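Long-range contacts in basic helix-loop-helix, putative, expressed (Oryza sativa subsp. japonica, PDB 5LW0), which binds ADP-ribose through its macrodomain and probably takes part in ADP-ribosylation signalling linked to DNA interstrand crosslink repair: residues A[32-37]-A[121-126]; A[149-154]-A[174-179]; A[168-173]-A[187-192]. One frame throughout, in Å; residues are numbered along the deposited sequence.

Contact 1: A[32-37]-A[121-126]; sequences DISSRT and RCNVIA
Asn123 and Ser34 meet through both backbone and side chain. The backbone hydrogen bond runs from Asn123 N to Ser34 O at 3.0 Å. On the side chains, Ser34 OG, in the conformer given, lies 3.0 Å from Asn123 OD1 and also near Asp32 OD2. Asn123 OD1 accepts from Arg121 NE at 2.6 Å, tilted 33° from the amide plane, while NH2 of the same guanidinium bonds to Gly184 O. An alanine at Asn123 would probably leave Arg121 NE without this acceptor and Ser34 OG with one fewer neighbour, opening a gap beside the 3-10 turn. That turn, Ser34-Ser35, begins with an Asx turn in which Asp32 OD2 accepts from Ser34 N, and it leads into strand 37-40. Here the chain's first strand comes alongside strand 124-128 inside the mixed macrodomain sheet, and their pairing begins with a weak bond from Val124 N to Thr37 O, 3.4 Å. Apolar and van der Waals contacts fill in around the polar ones. Thr37 CG2, anti to its backbone N, meets Cys122 SG at 3.6 Å, again in the conformer given. Arg121, extended from CG to NE, lays CG and CD beside Ser34 CB, and Asn123 ND2 lies 3.5 Å from Ser35 CA.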
loop_
_atom_site.group_PDB
_atom_site.type_symbol
_atom_site.label_atom_id
_atom_site.label_comp_id
_atom_site.label_asym_id
_atom_site.label_seq_id
_atom_site.Cartn_x
_atom_site.Cartn_y
_atom_site.Cartn_z
ATOM N N ASP A 32 15.905 13.514 -0.533
ATOM C CA ASP A 32 16.419 12.333 0.111
ATOM C C ASP A 32 15.602 11.106 -0.397
ATOM O O ASP A 32 14.419 11.204 -0.679
ATOM C CB ASP A 32 16.276 12.465 1.628
ATOM C CG ASP A 32 16.881 11.289 2.374
ATOM O OD1 ASP A 32 18.127 11.219 2.464
ATOM O OD2 ASP A 32 16.124 10.429 2.866
ATOM N N ILE A 33 16.266 9.975 -0.444
ATOM C CA ILE A 33 15.649 8.716 -0.850
ATOM C C ILE A 33 14.387 8.404 -0.054
ATOM O O ILE A 33 13.420 7.871 -0.635
ATOM C CB ILE A 33 16.662 7.523 -0.785
ATOM C CG1 ILE A 33 16.049 6.248 -1.406
ATOM C CG2 ILE A 33 17.135 7.265 0.609
ATOM C CD1 ILE A 33 15.698 6.401 -2.839
ATOM N N SER A 34 14.353 8.667 1.244
ATOM C CA SER A 34 13.172 8.344 2.060
ATOM C C SER A 34 11.957 9.095 1.600
ATOM O O SER A 34 10.858 8.577 1.634
ATOM C CB SER A 34 13.421 8.650 3.543
ATOM O OG SER A 34 13.405 10.033 3.772
ATOM N N SER A 35 12.171 10.290 1.052
ATOM C CA SER A 35 11.073 11.105 0.553
ATOM C C SER A 35 10.544 10.580 -0.771
ATOM O O SER A 35 9.463 10.986 -1.205
ATOM C CB SER A 35 11.488 12.600 0.424
ATOM O OG SER A 35 12.237 12.815 -0.738
ATOM N N ARG A 36 11.311 9.683 -1.424
ATOM C CA ARG A 36 10.931 9.144 -2.680
ATOM C C ARG A 36 10.716 7.630 -2.618
ATOM O O ARG A 36 10.783 6.975 -3.598
ATOM C CB ARG A 36 12.013 9.476 -3.735
ATOM C CG ARG A 36 12.096 10.979 -4.056
ATOM C CD ARG A 36 13.233 11.338 -4.983
ATOM N NE ARG A 36 14.552 11.145 -4.385
ATOM C CZ ARG A 36 15.412 10.182 -4.681
ATOM N NH1 ARG A 36 15.127 9.249 -5.574
ATOM N NH2 ARG A 36 16.587 10.131 -4.043
ATOM N N THR A 37 10.357 7.148 -1.423
ATOM C CA THR A 37 10.105 5.773 -1.183
ATOM C C THR A 37 8.684 5.581 -0.660
ATOM O O THR A 37 8.258 6.259 0.272
ATOM C CB THR A 37 11.081 5.158 -0.144
ATOM O OG1 THR A 37 12.451 5.332 -0.548
ATOM C CG2 THR A 37 10.821 3.647 0.003
ATOM N N ARG A 121 13.987 3.927 6.406
ATOM C CA ARG A 121 12.991 5.043 6.427
ATOM C C ARG A 121 12.283 5.180 5.120
ATOM O O ARG A 121 12.902 5.194 4.010
ATOM C CB ARG A 121 13.477 6.436 6.951
ATOM C CG ARG A 121 12.305 7.520 7.152
ATOM C CD ARG A 121 12.867 8.968 7.437
ATOM N NE ARG A 121 11.821 10.010 7.205
ATOM C CZ ARG A 121 11.826 11.264 7.688
ATOM N NH1 ARG A 121 12.830 11.670 8.475
ATOM N NH2 ARG A 121 10.754 12.120 7.433
ATOM N N CYS A 122 10.993 5.188 5.270
ATOM C CA CYS A 122 10.028 5.356 4.128
ATOM C C CYS A 122 9.048 6.412 4.546
ATOM O O CYS A 122 8.245 6.206 5.445
ATOM C CB CYS A 122 9.225 4.054 3.691
ATOM S SG CYS A 122 10.243 2.566 3.439
ATOM N N ASN A 123 9.004 7.511 3.786
ATOM C CA ASN A 123 8.153 8.676 4.188
ATOM C C ASN A 123 6.687 8.502 3.801
ATOM O O ASN A 123 5.809 9.151 4.354
ATOM C CB ASN A 123 8.648 9.981 3.580
ATOM C CG ASN A 123 9.933 10.486 4.196
ATOM O OD1 ASN A 123 10.653 9.771 4.849
ATOM N ND2 ASN A 123 10.252 11.729 3.888
ATOM N N VAL A 124 6.398 7.684 2.782
ATOM C CA VAL A 124 5.030 7.512 2.360
ATOM C C VAL A 124 4.661 6.063 2.564
ATOM O O VAL A 124 5.377 5.168 2.130
ATOM C CB VAL A 124 4.822 7.906 0.884
ATOM C CG1 VAL A 124 3.351 7.802 0.508
ATOM C CG2 VAL A 124 5.375 9.298 0.613
ATOM N N ILE A 125 3.516 5.810 3.217
ATOM C CA ILE A 125 3.035 4.434 3.318
ATOM C C ILE A 125 1.616 4.307 2.799
ATOM O O ILE A 125 0.839 5.262 2.818
ATOM C CB ILE A 125 3.138 3.873 4.743
ATOM C CG1 ILE A 125 2.211 4.577 5.655
ATOM C CG2 ILE A 125 4.587 3.924 5.273
ATOM C CD1 ILE A 125 2.170 3.960 7.054
ATOM N N ALA A 126 1.308 3.142 2.234
ATOM C CA ALA A 126 -0.069 2.840 1.785
ATOM C C ALA A 126 -0.837 2.057 2.815
ATOM O O ALA A 126 -0.262 1.225 3.539
ATOM C CB ALA A 126 -0.006 2.056 0.511
#

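Contact 2: A[149-154]-A[174-179]; sequences GEDLQR and PSTSPL
Asp151, in the first turn of helix 150-159, faces the type I beta turn Pro174-Ser177 that carries the chain from edge strand 167-172 into helix 178-183; the contact thus joins two helix starts on the surface of the macrodomain. Asp151 CB rests against the pyrrolidine ring, 4.0 Å from Pro174 CG and nearly as close to CD. From there chi1 of -72° sets CG beside the backbone N and anti to the carbonyl carbon, and the carboxylate spreads its two oxygens between different partners. OD2 takes the hydroxyl of Thr176, whose OG1 donates over 2.8 Å and comes from above the carboxylate plane, 54° out of it. The two side chains cross at about a right angle. Ser177 N also lies near this oxygen, but its N-H is spent on Pro174 O, the bond that closes the turn. OD1 serves Arg154, one helical turn on. The guanidinium meets it edge-on and in plane: NH2 forms a salt bridge to the anti lone pair of OD1, and NH1 adds a weaker bond at 3.2 Å. The arginine chain bends at chi3 (74°), and its NH1 also lies against Pro174, 3.7 Å from CG, so the ring touches both the base of the aspartate and the guanidinium. With a hydroxyl on one oxygen and a guanidinium on the other, the carboxylate is probably held against turning about its CB-CG bond and kept ionised. The last residue of the turn, Ser177, is the N-cap of helix 178-183: its OG accepts from Leu179 N at 3.3 Å and is also hydrogen-bonded to Ala148 O, at the end of helix 139-148.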
loop_
_atom_site.group_PDB
_atom_site.type_symbol
_atom_site.label_atom_id
_atom_site.label_comp_id
_atom_site.label_asym_id
_atom_site.label_seq_id
_atom_site.Cartn_x
_atom_site.Cartn_y
_atom_site.Cartn_z
ATOM N N GLY A 149 -2.786 7.699 15.171
ATOM C CA GLY A 149 -3.688 8.370 16.105
ATOM C C GLY A 149 -4.717 9.232 15.422
ATOM O O GLY A 149 -4.886 9.200 14.194
ATOM N N GLU A 150 -5.482 9.957 16.232
ATOM C CA GLU A 150 -6.627 10.680 15.725
ATOM C C GLU A 150 -6.248 11.724 14.641
ATOM O O GLU A 150 -7.076 12.088 13.865
ATOM C CB GLU A 150 -7.405 11.342 16.917
ATOM C CG GLU A 150 -8.401 12.433 16.513
ATOM C CD GLU A 150 -9.587 11.908 15.674
ATOM O OE1 GLU A 150 -9.906 10.697 15.760
ATOM O OE2 GLU A 150 -10.198 12.730 14.925
ATOM N N ASP A 151 -5.001 12.206 14.607
ATOM C CA ASP A 151 -4.538 13.127 13.538
ATOM C C ASP A 151 -4.878 12.577 12.138
ATOM O O ASP A 151 -5.196 13.327 11.237
ATOM C CB ASP A 151 -3.010 13.386 13.590
ATOM C CG ASP A 151 -2.588 14.291 14.778
ATOM O OD1 ASP A 151 -3.427 15.086 15.249
ATOM O OD2 ASP A 151 -1.424 14.190 15.238
ATOM N N LEU A 152 -4.744 11.267 11.958
ATOM C CA LEU A 152 -4.984 10.688 10.621
ATOM C C LEU A 152 -6.452 10.723 10.271
ATOM O O LEU A 152 -6.822 11.051 9.132
ATOM C CB LEU A 152 -4.441 9.270 10.542
ATOM C CG LEU A 152 -4.733 8.599 9.196
ATOM C CD1 LEU A 152 -4.105 9.408 8.090
ATOM C CD2 LEU A 152 -4.205 7.164 9.240
ATOM N N GLN A 153 -7.328 10.484 11.253
ATOM C CA GLN A 153 -8.785 10.560 10.976
ATOM C C GLN A 153 -9.190 12.039 10.636
ATOM O O GLN A 153 -9.903 12.284 9.661
ATOM C CB GLN A 153 -9.615 9.942 12.114
ATOM C CG GLN A 153 -11.079 9.879 11.757
ATOM C CD GLN A 153 -11.898 8.969 12.666
ATOM O OE1 GLN A 153 -11.570 8.777 13.841
ATOM N NE2 GLN A 153 -12.928 8.363 12.100
ATOM N N ARG A 154 -8.657 13.020 11.386
ATOM C CA ARG A 154 -8.889 14.434 11.062
ATOM C C ARG A 154 -8.417 14.811 9.657
ATOM O O ARG A 154 -9.151 15.411 8.882
ATOM C CB ARG A 154 -8.227 15.340 12.110
ATOM C CG ARG A 154 -8.570 16.805 11.979
ATOM C CD ARG A 154 -7.908 17.634 13.089
ATOM N NE ARG A 154 -6.466 17.811 12.881
ATOM C CZ ARG A 154 -5.505 17.176 13.570
ATOM N NH1 ARG A 154 -4.239 17.423 13.292
ATOM N NH2 ARG A 154 -5.800 16.284 14.536
ATOM N N PRO A 174 -0.187 14.939 9.736
ATOM C CA PRO A 174 0.341 16.025 10.560
ATOM C C PRO A 174 1.577 15.645 11.320
ATOM O O PRO A 174 1.709 14.509 11.783
ATOM C CB PRO A 174 -0.815 16.307 11.513
ATOM C CG PRO A 174 -2.018 15.936 10.732
ATOM C CD PRO A 174 -1.589 14.695 9.996
ATOM N N SER A 175 2.504 16.594 11.456
ATOM C CA SER A 175 3.764 16.340 12.111
ATOM C C SER A 175 3.592 15.970 13.591
ATOM O O SER A 175 4.451 15.340 14.198
ATOM C CB SER A 175 4.645 17.557 11.970
ATOM O OG SER A 175 5.977 17.208 12.171
ATOM N N THR A 176 2.449 16.299 14.146
ATOM C CA THR A 176 2.152 15.952 15.533
ATOM C C THR A 176 1.857 14.471 15.727
ATOM O O THR A 176 1.780 13.974 16.856
ATOM C CB THR A 176 0.914 16.758 16.024
ATOM O OG1 THR A 176 -0.140 16.643 15.071
ATOM C CG2 THR A 176 1.248 18.218 16.187
ATOM N N SER A 177 1.679 13.722 14.624
ATOM C CA SER A 177 1.363 12.319 14.753
ATOM C C SER A 177 2.565 11.552 15.271
ATOM O O SER A 177 3.653 11.704 14.739
ATOM C CB SER A 177 0.950 11.734 13.397
ATOM O OG SER A 177 0.767 10.343 13.529
ATOM N N PRO A 178 2.358 10.650 16.266
ATOM C CA PRO A 178 3.447 9.794 16.716
ATOM C C PRO A 178 4.110 9.005 15.567
ATOM O O PRO A 178 5.323 8.788 15.578
ATOM C CB PRO A 178 2.755 8.838 17.704
ATOM C CG PRO A 178 1.637 9.660 18.268
ATOM C CD PRO A 178 1.160 10.519 17.126
ATOM N N LEU A 179 3.311 8.600 14.569
ATOM C CA LEU A 179 3.861 7.899 13.410
ATOM C C LEU A 179 4.839 8.779 12.602
ATOM O O LEU A 179 5.834 8.277 12.099
ATOM C CB LEU A 179 2.727 7.383 12.513
ATOM C CG LEU A 179 3.166 6.556 11.291
ATOM C CD1 LEU A 179 3.954 5.310 11.683
ATOM C CD2 LEU A 179 1.902 6.130 10.575
#

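Contact 3: A[168-173]-A[187-192]; sequences SVAVPL and HIIHVL
Val169 and Val171 pair with His190 and Ile188 in an antiparallel strand contact at one margin of the sheet, where 167-172 is the outermost strand of the chain and 187-192 lies just inside it. Val171 N bonds to Ile188 O at 2.8 Å and Ile188 N to Val171 O at 2.9 Å, with a matching two bonds between Val169 and His190. In the non-hydrogen-bonded pairs between and beside them the CA atoms come closer, and CA-H...O contacts such as Ile189 CA to Val169 O (3.4 Å) add to the join. Strand 187-192 runs parallel to 124-128 on its other flank, making 167-172 the antiparallel edge of the mixed macrodomain sheet, which is packed between helices. Val169, Val171, Ile188 and His190 point to the face lined by helix 150-159. There the His190 imidazole has Val169 CG1 at its edge, Ile188 CG2 over one face toward the rim, and Val171 CG2 reaching CD2 obliquely at 3.7 Å. Its nitrogens are bonded outside the pair: NE2 to Thr156 OG1, ND1 to Asn127 ND2. The other face, carrying Ser168, Ala170, Pro172, His187, Ile189 and Val191, looks toward helix 208-230. Ile189 has CG1 anti to the carbonyl carbon (chi1 -53°), which sets it 4.2 Å from Ala170 CB, while its CG2 lies 3.9 Å from Ser168 CB. Ser168 OG turns to Ser221 and Asn225 of the helix, and His187 CD2 lies 3.8 Å from Pro172 CA.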
loop_
_atom_site.group_PDB
_atom_site.type_symbol
_atom_site.label_atom_id
_atom_site.label_comp_id
_atom_site.label_asym_id
_atom_site.label_seq_id
_atom_site.Cartn_x
_atom_site.Cartn_y
_atom_site.Cartn_z
ATOM N N SER A 168 -7.733 5.449 -4.734
ATOM C CA SER A 168 -6.924 5.748 -3.572
ATOM C C SER A 168 -6.983 7.243 -3.313
ATOM O O SER A 168 -7.433 8.010 -4.185
ATOM C CB SER A 168 -5.497 5.282 -3.756
ATOM O OG SER A 168 -4.878 5.990 -4.787
ATOM N N VAL A 169 -6.576 7.659 -2.115
ATOM C CA VAL A 169 -6.487 9.077 -1.757
ATOM C C VAL A 169 -5.292 9.322 -0.846
ATOM O O VAL A 169 -5.058 8.584 0.064
ATOM C CB VAL A 169 -7.801 9.597 -1.102
ATOM C CG1 VAL A 169 -8.127 8.876 0.145
ATOM C CG2 VAL A 169 -7.720 11.107 -0.852
ATOM N N ALA A 170 -4.509 10.352 -1.187
ATOM C CA ALA A 170 -3.326 10.723 -0.463
ATOM C C ALA A 170 -3.674 11.676 0.592
ATOM O O ALA A 170 -4.369 12.679 0.347
ATOM C CB ALA A 170 -2.297 11.352 -1.391
ATOM N N VAL A 171 -3.178 11.396 1.789
ATOM C CA VAL A 171 -3.475 12.262 2.956
ATOM C C VAL A 171 -2.177 12.681 3.585
ATOM O O VAL A 171 -1.394 11.828 4.021
ATOM C CB VAL A 171 -4.321 11.493 3.977
ATOM C CG1 VAL A 171 -4.613 12.368 5.212
ATOM C CG2 VAL A 171 -5.634 11.003 3.336
ATOM N N PRO A 172 -1.954 14.004 3.754
ATOM C CA PRO A 172 -0.758 14.394 4.494
ATOM C C PRO A 172 -0.927 14.152 5.968
ATOM O O PRO A 172 -1.997 14.399 6.510
ATOM C CB PRO A 172 -0.619 15.903 4.225
ATOM C CG PRO A 172 -1.679 16.254 3.292
ATOM C CD PRO A 172 -2.680 15.145 3.217
ATOM N N LEU A 173 0.094 13.573 6.589
ATOM C CA LEU A 173 0.026 13.182 7.998
ATOM C C LEU A 173 0.630 14.318 8.853
ATOM O O LEU A 173 1.790 14.634 8.678
ATOM C CB LEU A 173 0.841 11.899 8.237
ATOM C CG LEU A 173 0.811 11.370 9.657
ATOM C CD1 LEU A 173 -0.575 10.973 10.112
ATOM C CD2 LEU A 173 1.764 10.215 9.863
ATOM N N HIS A 187 3.027 11.090 4.681
ATOM C CA HIS A 187 1.790 10.891 3.942
ATOM C C HIS A 187 1.365 9.465 4.037
ATOM O O HIS A 187 2.204 8.563 4.063
ATOM C CB HIS A 187 1.992 11.205 2.418
ATOM C CG HIS A 187 2.311 12.629 2.117
ATOM N ND1 HIS A 187 3.579 13.150 2.244
ATOM C CD2 HIS A 187 1.548 13.623 1.621
ATOM C CE1 HIS A 187 3.565 14.417 1.919
ATOM N NE2 HIS A 187 2.363 14.715 1.475
ATOM N N ILE A 188 0.061 9.279 4.093
ATOM C CA ILE A 188 -0.544 7.967 4.002
ATOM C C ILE A 188 -1.464 7.967 2.796
ATOM O O ILE A 188 -2.231 8.887 2.618
ATOM C CB ILE A 188 -1.339 7.663 5.295
ATOM C CG1 ILE A 188 -0.301 7.499 6.470
ATOM C CG2 ILE A 188 -2.227 6.449 5.110
ATOM C CD1 ILE A 188 -0.913 7.446 7.792
ATOM N N ILE A 189 -1.378 6.947 1.986
ATOM C CA ILE A 189 -2.273 6.812 0.871
ATOM C C ILE A 189 -3.212 5.668 1.151
ATOM O O ILE A 189 -2.798 4.514 1.124
ATOM C CB ILE A 189 -1.497 6.581 -0.485
ATOM C CG1 ILE A 189 -0.456 7.667 -0.700
ATOM C CG2 ILE A 189 -2.506 6.491 -1.607
ATOM C CD1 ILE A 189 0.458 7.437 -1.905
ATOM N N HIS A 190 -4.506 5.988 1.383
ATOM C CA HIS A 190 -5.516 4.986 1.567
ATOM C C HIS A 190 -5.869 4.409 0.194
ATOM O O HIS A 190 -6.209 5.158 -0.701
ATOM C CB HIS A 190 -6.766 5.596 2.148
ATOM C CG HIS A 190 -6.575 6.243 3.485
ATOM N ND1 HIS A 190 -6.241 5.532 4.616
ATOM C CD2 HIS A 190 -6.772 7.509 3.886
ATOM C CE1 HIS A 190 -6.234 6.349 5.664
ATOM N NE2 HIS A 190 -6.524 7.562 5.242
ATOM N N VAL A 191 -5.925 3.084 0.085
ATOM C CA VAL A 191 -6.234 2.382 -1.160
ATOM C C VAL A 191 -7.366 1.400 -0.895
ATOM O O VAL A 191 -7.325 0.694 0.145
ATOM C CB VAL A 191 -5.040 1.545 -1.609
ATOM C CG1 VAL A 191 -5.355 0.970 -2.956
ATOM C CG2 VAL A 191 -3.779 2.370 -1.641
ATOM N N LEU A 192 -8.353 1.344 -1.758
ATOM C CA LEU A 192 -9.441 0.348 -1.602
ATOM C C LEU A 192 -9.285 -0.677 -2.715
ATOM O O LEU A 192 -9.492 -0.369 -3.906
ATOM C CB LEU A 192 -10.808 0.993 -1.668
ATOM C CG LEU A 192 -11.973 -0.008 -1.440
ATOM C CD1 LEU A 192 -11.896 -0.621 -0.074
ATOM C CD2 LEU A 192 -13.286 0.696 -1.664
#

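Contacts 1 and 3 reach the same sheet: strand 124-128 of contact 1 lies beside strand 187-192 of contact 3, with Ile125 probably hydrogen-bonded to both His187 and Ile189. Contact 1 is buried yet largely polar, a loop and a strand start joined by backbone bonds, with an asparagine amide and a serine hydroxyl beside them. Contact 3, partly buried, relies on regular backbone bonds with side chains spread over both faces. Contact 2 is a surface contact built on a carboxylate, a guanidinium and a hydroxyl, and its segments alternate along the chain with those of contact 3. It meets the sheet through Leu152, packed on Ile188, and Leu179, packed on Ile125; Leu179 also touches Leu173 just past the strand.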